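Local coordinates for protein fructosyl amine:oxygen oxidoreductase (Neosartorya fumigata, PDB 4WCT) that probably catalyses the oxidative deglycation of fructosyl amines (Amadori products) with oxygen as acceptor, using a bound FAD cofactor, at residues P204-V218 against A221-T234. Residues are numbered along the deposited sequence; the frame is centred on the assembly and turned at random.
Sequences PEGNVVSLVYEDGDV and ARTADGRVHKAHRT. With FAD (flavin-adenine dinucleotide), chain C.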
# COMPACT_ATOMS: atom_id res chain seq x y z
N PRO A 204 -17.94 -9.53 15.83
CA PRO A 204 -16.69 -9.87 16.44
C PRO A 204 -16.00 -11.09 15.89
O PRO A 204 -14.86 -11.37 16.26
CB PRO A 204 -17.06 -10.11 17.90
CG PRO A 204 -18.47 -10.61 17.84
CD PRO A 204 -19.08 -9.80 16.73
N GLU A 205 -16.66 -11.83 15.01
CA GLU A 205 -16.22 -13.19 14.71
C GLU A 205 -14.89 -13.31 13.99
O GLU A 205 -14.21 -14.30 14.13
CB GLU A 205 -17.33 -13.98 13.98
CG GLU A 205 -17.69 -13.43 12.61
CD GLU A 205 -18.78 -12.35 12.65
OE1 GLU A 205 -19.17 -11.89 13.76
OE2 GLU A 205 -19.29 -11.99 11.55
N GLY A 206 -14.51 -12.29 13.21
CA GLY A 206 -13.23 -12.28 12.51
C GLY A 206 -12.27 -11.25 13.04
O GLY A 206 -11.21 -11.04 12.47
N ASN A 207 -12.65 -10.59 14.13
CA ASN A 207 -11.80 -9.56 14.72
C ASN A 207 -10.80 -10.19 15.67
O ASN A 207 -11.12 -10.50 16.82
CB ASN A 207 -12.67 -8.55 15.44
CG ASN A 207 -11.88 -7.40 16.00
OD1 ASN A 207 -10.73 -7.15 15.59
ND2 ASN A 207 -12.51 -6.64 16.89
N VAL A 208 -9.58 -10.39 15.19
CA VAL A 208 -8.55 -11.05 16.02
C VAL A 208 -8.02 -10.09 17.07
O VAL A 208 -7.66 -8.94 16.74
CB VAL A 208 -7.39 -11.57 15.17
CG1 VAL A 208 -6.27 -12.14 16.02
CG2 VAL A 208 -7.88 -12.63 14.20
N VAL A 209 -8.05 -10.51 18.33
CA VAL A 209 -7.56 -9.67 19.45
C VAL A 209 -6.21 -10.14 19.98
O VAL A 209 -5.50 -9.39 20.66
CB VAL A 209 -8.61 -9.50 20.58
CG1 VAL A 209 -9.89 -8.86 20.07
CG2 VAL A 209 -8.93 -10.82 21.30
N SER A 210 -5.84 -11.38 19.68
CA SER A 210 -4.64 -11.97 20.25
C SER A 210 -4.20 -13.16 19.40
O SER A 210 -5.03 -13.90 18.89
CB SER A 210 -4.88 -12.46 21.70
OG SER A 210 -3.65 -12.90 22.26
N LEU A 211 -2.90 -13.38 19.35
CA LEU A 211 -2.36 -14.67 18.97
C LEU A 211 -2.41 -15.59 20.19
O LEU A 211 -2.44 -15.10 21.33
CB LEU A 211 -0.91 -14.55 18.49
CG LEU A 211 -0.67 -13.64 17.28
CD1 LEU A 211 0.81 -13.60 16.92
CD2 LEU A 211 -1.49 -14.11 16.09
N VAL A 212 -2.49 -16.88 19.92
CA VAL A 212 -2.59 -17.90 20.96
C VAL A 212 -1.31 -18.75 20.94
O VAL A 212 -0.82 -19.14 19.90
CB VAL A 212 -3.84 -18.77 20.75
CG1 VAL A 212 -3.97 -19.82 21.85
CG2 VAL A 212 -5.07 -17.89 20.72
N TYR A 213 -0.70 -18.91 22.12
CA TYR A 213 0.59 -19.59 22.24
C TYR A 213 0.48 -20.85 23.08
O TYR A 213 -0.32 -20.90 23.99
CB TYR A 213 1.61 -18.68 22.90
CG TYR A 213 1.96 -17.48 22.07
CD1 TYR A 213 1.24 -16.29 22.19
CD2 TYR A 213 3.09 -17.47 21.27
CE1 TYR A 213 1.56 -15.17 21.45
CE2 TYR A 213 3.48 -16.31 20.60
CZ TYR A 213 2.66 -15.20 20.64
OH TYR A 213 3.01 -14.07 19.92
N GLU A 214 1.24 -21.86 22.70
CA GLU A 214 1.43 -23.06 23.53
C GLU A 214 2.85 -23.55 23.34
O GLU A 214 3.32 -23.65 22.21
CB GLU A 214 0.46 -24.16 23.12
CG GLU A 214 -0.95 -23.92 23.65
CD GLU A 214 -1.95 -24.91 23.11
OE1 GLU A 214 -1.53 -25.97 22.60
OE2 GLU A 214 -3.17 -24.62 23.19
N ASP A 215 3.54 -23.81 24.45
CA ASP A 215 4.91 -24.30 24.40
C ASP A 215 5.84 -23.39 23.58
O ASP A 215 6.66 -23.87 22.81
CB ASP A 215 4.94 -25.71 23.80
CG ASP A 215 4.34 -26.75 24.73
OD1 ASP A 215 4.28 -26.51 25.95
OD2 ASP A 215 3.91 -27.82 24.23
N GLY A 216 5.59 -22.09 23.65
CA GLY A 216 6.48 -21.10 23.08
C GLY A 216 6.27 -20.88 21.59
O GLY A 216 7.07 -20.20 20.95
N ASP A 217 5.23 -21.50 21.03
CA ASP A 217 4.92 -21.32 19.61
C ASP A 217 3.47 -20.84 19.42
O ASP A 217 2.64 -20.99 20.30
CB ASP A 217 5.16 -22.63 18.86
CG ASP A 217 5.42 -22.44 17.38
OD1 ASP A 217 5.40 -21.28 16.90
OD2 ASP A 217 5.56 -23.47 16.67
N VAL A 218 3.16 -20.29 18.24
CA VAL A 218 1.81 -19.84 17.95
C VAL A 218 0.98 -20.99 17.41
O VAL A 218 1.37 -21.67 16.45
CB VAL A 218 1.84 -18.66 16.92
CG1 VAL A 218 0.44 -18.29 16.47
CG2 VAL A 218 2.54 -17.47 17.54
N ALA A 221 -5.27 -18.10 16.70
CA ALA A 221 -5.72 -16.74 16.95
C ALA A 221 -7.03 -16.72 17.72
O ALA A 221 -7.88 -17.57 17.55
CB ALA A 221 -5.94 -16.03 15.62
N ARG A 222 -7.19 -15.74 18.60
CA ARG A 222 -8.39 -15.57 19.41
C ARG A 222 -9.12 -14.35 18.90
O ARG A 222 -8.52 -13.27 18.73
CB ARG A 222 -7.98 -15.32 20.87
CG ARG A 222 -9.15 -15.22 21.83
CD ARG A 222 -8.72 -14.71 23.20
NE ARG A 222 -9.86 -14.57 24.09
CZ ARG A 222 -10.08 -15.34 25.16
NH1 ARG A 222 -9.16 -16.19 25.57
NH2 ARG A 222 -11.14 -15.10 25.92
N THR A 223 -10.39 -14.51 18.57
CA THR A 223 -11.21 -13.41 18.15
C THR A 223 -12.01 -12.76 19.27
O THR A 223 -12.00 -13.24 20.42
CB THR A 223 -12.11 -13.83 16.96
OG1 THR A 223 -12.71 -15.11 17.23
CG2 THR A 223 -11.26 -13.97 15.70
N ALA A 224 -12.64 -11.62 18.96
CA ALA A 224 -13.21 -10.76 19.96
C ALA A 224 -14.44 -11.37 20.64
O ALA A 224 -14.97 -10.81 21.59
CB ALA A 224 -13.59 -9.40 19.38
N ASP A 225 -15.00 -12.38 19.99
CA ASP A 225 -16.10 -13.17 20.58
C ASP A 225 -15.61 -14.23 21.56
O ASP A 225 -16.42 -15.01 22.07
CB ASP A 225 -16.89 -13.87 19.46
CG ASP A 225 -16.03 -14.72 18.58
OD1 ASP A 225 -14.78 -14.80 18.78
OD2 ASP A 225 -16.62 -15.27 17.61
N GLY A 226 -14.30 -14.34 21.74
CA GLY A 226 -13.71 -15.26 22.70
C GLY A 226 -13.38 -16.62 22.11
O GLY A 226 -12.71 -17.43 22.76
N ARG A 227 -13.64 -16.78 20.81
CA ARG A 227 -13.30 -18.03 20.13
C ARG A 227 -11.84 -18.14 19.82
O ARG A 227 -11.21 -17.19 19.31
CB ARG A 227 -14.14 -18.22 18.87
CG ARG A 227 -15.62 -18.25 19.19
CD ARG A 227 -16.44 -19.00 18.13
NE ARG A 227 -17.84 -19.10 18.56
CZ ARG A 227 -18.90 -19.11 17.76
NH1 ARG A 227 -18.75 -19.05 16.44
NH2 ARG A 227 -20.11 -19.18 18.28
N VAL A 228 -11.31 -19.33 20.06
CA VAL A 228 -9.93 -19.65 19.70
C VAL A 228 -9.92 -20.49 18.43
O VAL A 228 -10.62 -21.48 18.33
CB VAL A 228 -9.20 -20.38 20.85
CG1 VAL A 228 -7.82 -20.83 20.39
CG2 VAL A 228 -9.11 -19.49 22.08
N HIS A 229 -9.27 -19.97 17.39
CA HIS A 229 -9.11 -20.64 16.10
C HIS A 229 -7.73 -21.24 16.02
O HIS A 229 -6.73 -20.53 16.09
CB HIS A 229 -9.31 -19.61 14.97
CG HIS A 229 -10.56 -18.81 15.11
ND1 HIS A 229 -11.73 -19.13 14.46
CD2 HIS A 229 -10.85 -17.73 15.88
CE1 HIS A 229 -12.65 -18.23 14.75
NE2 HIS A 229 -12.17 -17.44 15.69
N LYS A 230 -7.65 -22.57 15.96
CA LYS A 230 -6.37 -23.25 15.97
C LYS A 230 -5.96 -23.62 14.56
O LYS A 230 -6.80 -24.01 13.73
CB LYS A 230 -6.44 -24.51 16.84
CG LYS A 230 -6.77 -24.24 18.30
CD LYS A 230 -5.53 -24.13 19.15
CE LYS A 230 -5.85 -24.30 20.64
NZ LYS A 230 -5.26 -25.55 21.19
N ALA A 231 -4.65 -23.53 14.32
CA ALA A 231 -4.05 -23.97 13.09
C ALA A 231 -2.61 -24.42 13.29
O ALA A 231 -1.90 -23.93 14.19
CB ALA A 231 -4.11 -22.84 12.06
N HIS A 232 -2.16 -25.24 12.37
CA HIS A 232 -0.77 -25.67 12.28
C HIS A 232 0.18 -24.55 11.87
O HIS A 232 1.33 -24.52 12.32
CB HIS A 232 -0.63 -26.84 11.32
CG HIS A 232 -1.15 -28.13 11.86
ND1 HIS A 232 -2.21 -28.81 11.30
CD2 HIS A 232 -0.85 -28.80 13.00
CE1 HIS A 232 -2.51 -29.85 12.04
NE2 HIS A 232 -1.69 -29.88 13.07
N ARG A 233 -0.31 -23.61 11.06
CA ARG A 233 0.47 -22.39 10.78
C ARG A 233 -0.44 -21.17 10.78
O ARG A 233 -1.61 -21.28 10.47
CB ARG A 233 1.13 -22.43 9.42
CG ARG A 233 2.16 -23.54 9.21
CD ARG A 233 3.39 -23.28 10.06
NE ARG A 233 4.50 -24.16 9.71
CZ ARG A 233 4.62 -25.41 10.13
NH1 ARG A 233 3.75 -25.89 11.01
NH2 ARG A 233 5.68 -26.13 9.80
N THR A 234 0.10 -20.06 11.29
CA THR A 234 -0.65 -18.80 11.37
C THR A 234 0.12 -17.74 10.61
O THR A 234 1.35 -17.59 10.79
CB THR A 234 -0.86 -18.38 12.83
OG1 THR A 234 -1.62 -19.39 13.50
CG2 THR A 234 -1.54 -17.06 12.93
PA FAD C . -4.33 -3.89 3.94
O1A FAD C . -4.63 -3.91 2.46
O2A FAD C . -4.57 -2.65 4.74
O5B FAD C . -5.14 -5.08 4.56
C5B FAD C . -5.07 -5.33 5.97
C4B FAD C . -6.30 -6.13 6.37
O4B FAD C . -6.16 -6.59 7.75
C3B FAD C . -7.61 -5.35 6.29
O3B FAD C . -8.59 -6.00 5.46
C2B FAD C . -8.08 -5.28 7.75
O2B FAD C . -9.49 -5.20 7.94
C1B FAD C . -7.43 -6.53 8.35
N9A FAD C . -7.27 -6.43 9.81
C8A FAD C . -6.97 -5.33 10.53
N7A FAD C . -6.98 -5.62 11.86
C5A FAD C . -7.21 -6.95 11.95
C6A FAD C . -7.41 -7.88 13.05
N6A FAD C . -7.30 -7.47 14.33
N1A FAD C . -7.75 -9.15 12.73
C2A FAD C . -7.86 -9.59 11.47
N3A FAD C . -7.72 -8.78 10.41
C4A FAD C . -7.41 -7.47 10.62
N1 FAD C . 0.94 0.97 -2.77
C2 FAD C . 1.29 0.85 -4.10
O2 FAD C . 1.82 -0.21 -4.45
N3 FAD C . 0.95 1.77 -5.00
C4 FAD C . 0.39 2.95 -4.65
O4 FAD C . 0.07 3.86 -5.46
C4X FAD C . 0.02 3.16 -3.26
N5 FAD C . -0.57 4.32 -2.86
C5X FAD C . -1.12 4.37 -1.61
C6 FAD C . -1.94 5.43 -1.23
C7 FAD C . -2.40 5.53 0.07
C7M FAD C . -3.32 6.63 0.43
C8 FAD C . -2.07 4.46 1.02
C8M FAD C . -2.58 4.47 2.42
C9 FAD C . -1.36 3.35 0.63
C9A FAD C . -0.82 3.29 -0.64
N10 FAD C . -0.01 2.22 -1.01
C10 FAD C . 0.34 2.09 -2.36
C1' FAD C . 0.41 1.14 -0.12
C2' FAD C . -0.50 -0.08 -0.20
O2' FAD C . -1.84 0.39 -0.11
C3' FAD C . -0.16 -1.01 0.98
O3' FAD C . 1.26 -1.19 1.07
C4' FAD C . -0.86 -2.36 0.85
O4' FAD C . -2.22 -2.16 0.46
C5' FAD C . -0.83 -3.04 2.22
O5' FAD C . -1.43 -4.32 2.10
P FAD C . -1.74 -5.17 3.43
O1P FAD C . -2.42 -6.45 3.01
O2P FAD C . -0.47 -5.20 4.24
O3P FAD C . -2.80 -4.25 4.21
O HOH W 1 -15.14 -16.48 15.59
O HOH W 2 -0.19 -21.70 14.11
O HOH W 3 1.45 -24.90 15.40
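Val209 and Ser210 both face Arg222, which defines a classic beta bulge in the antiparallel pairing of strand 208-214 with strand 217-223. Arg222 O takes a good bond from Val209 N (2.8 Å) and a weak one from Ser210 N, while Arg222 N gives a nearly straight bond to Ser210 O (178°). Beyond the bulge Asn207 O takes a weak bond from Ala224 N and a CA-H...O contact from Thr223 CA.

From the middle strand, Thr223 CB lies 3.5 Å from Asn207 O and about as near Glu205 O; CG2 packs against the same two carbonyls and, at 3.9 Å, against Val208 CG2. With chi1 at 45°, OG1 is turned between the backbone N and carbonyl carbon, where it accepts from His229 NE2, lying in that ring's plane, and donates to Asp225 OD1 (2.6 Å). Arg227 N reaches OD1 from the opposite face of the carboxylate, completing an Asx turn, and water 1 joins Asp225 OD2 to Glu205 O. At the far end of the three-stranded sheet, Lys230 NZ meets Glu214 OE2 on its syn side in a 3.0 Å salt bridge.

Val208 also pairs with the adenine: FAD N6A donates to Val208 O (2.8 Å), and Val208 N gives N1A a weak bond. Bulge and polar network probably help hold the Glu205-Val208 backbone in place, where Val208 N and O hydrogen-bond the adenine.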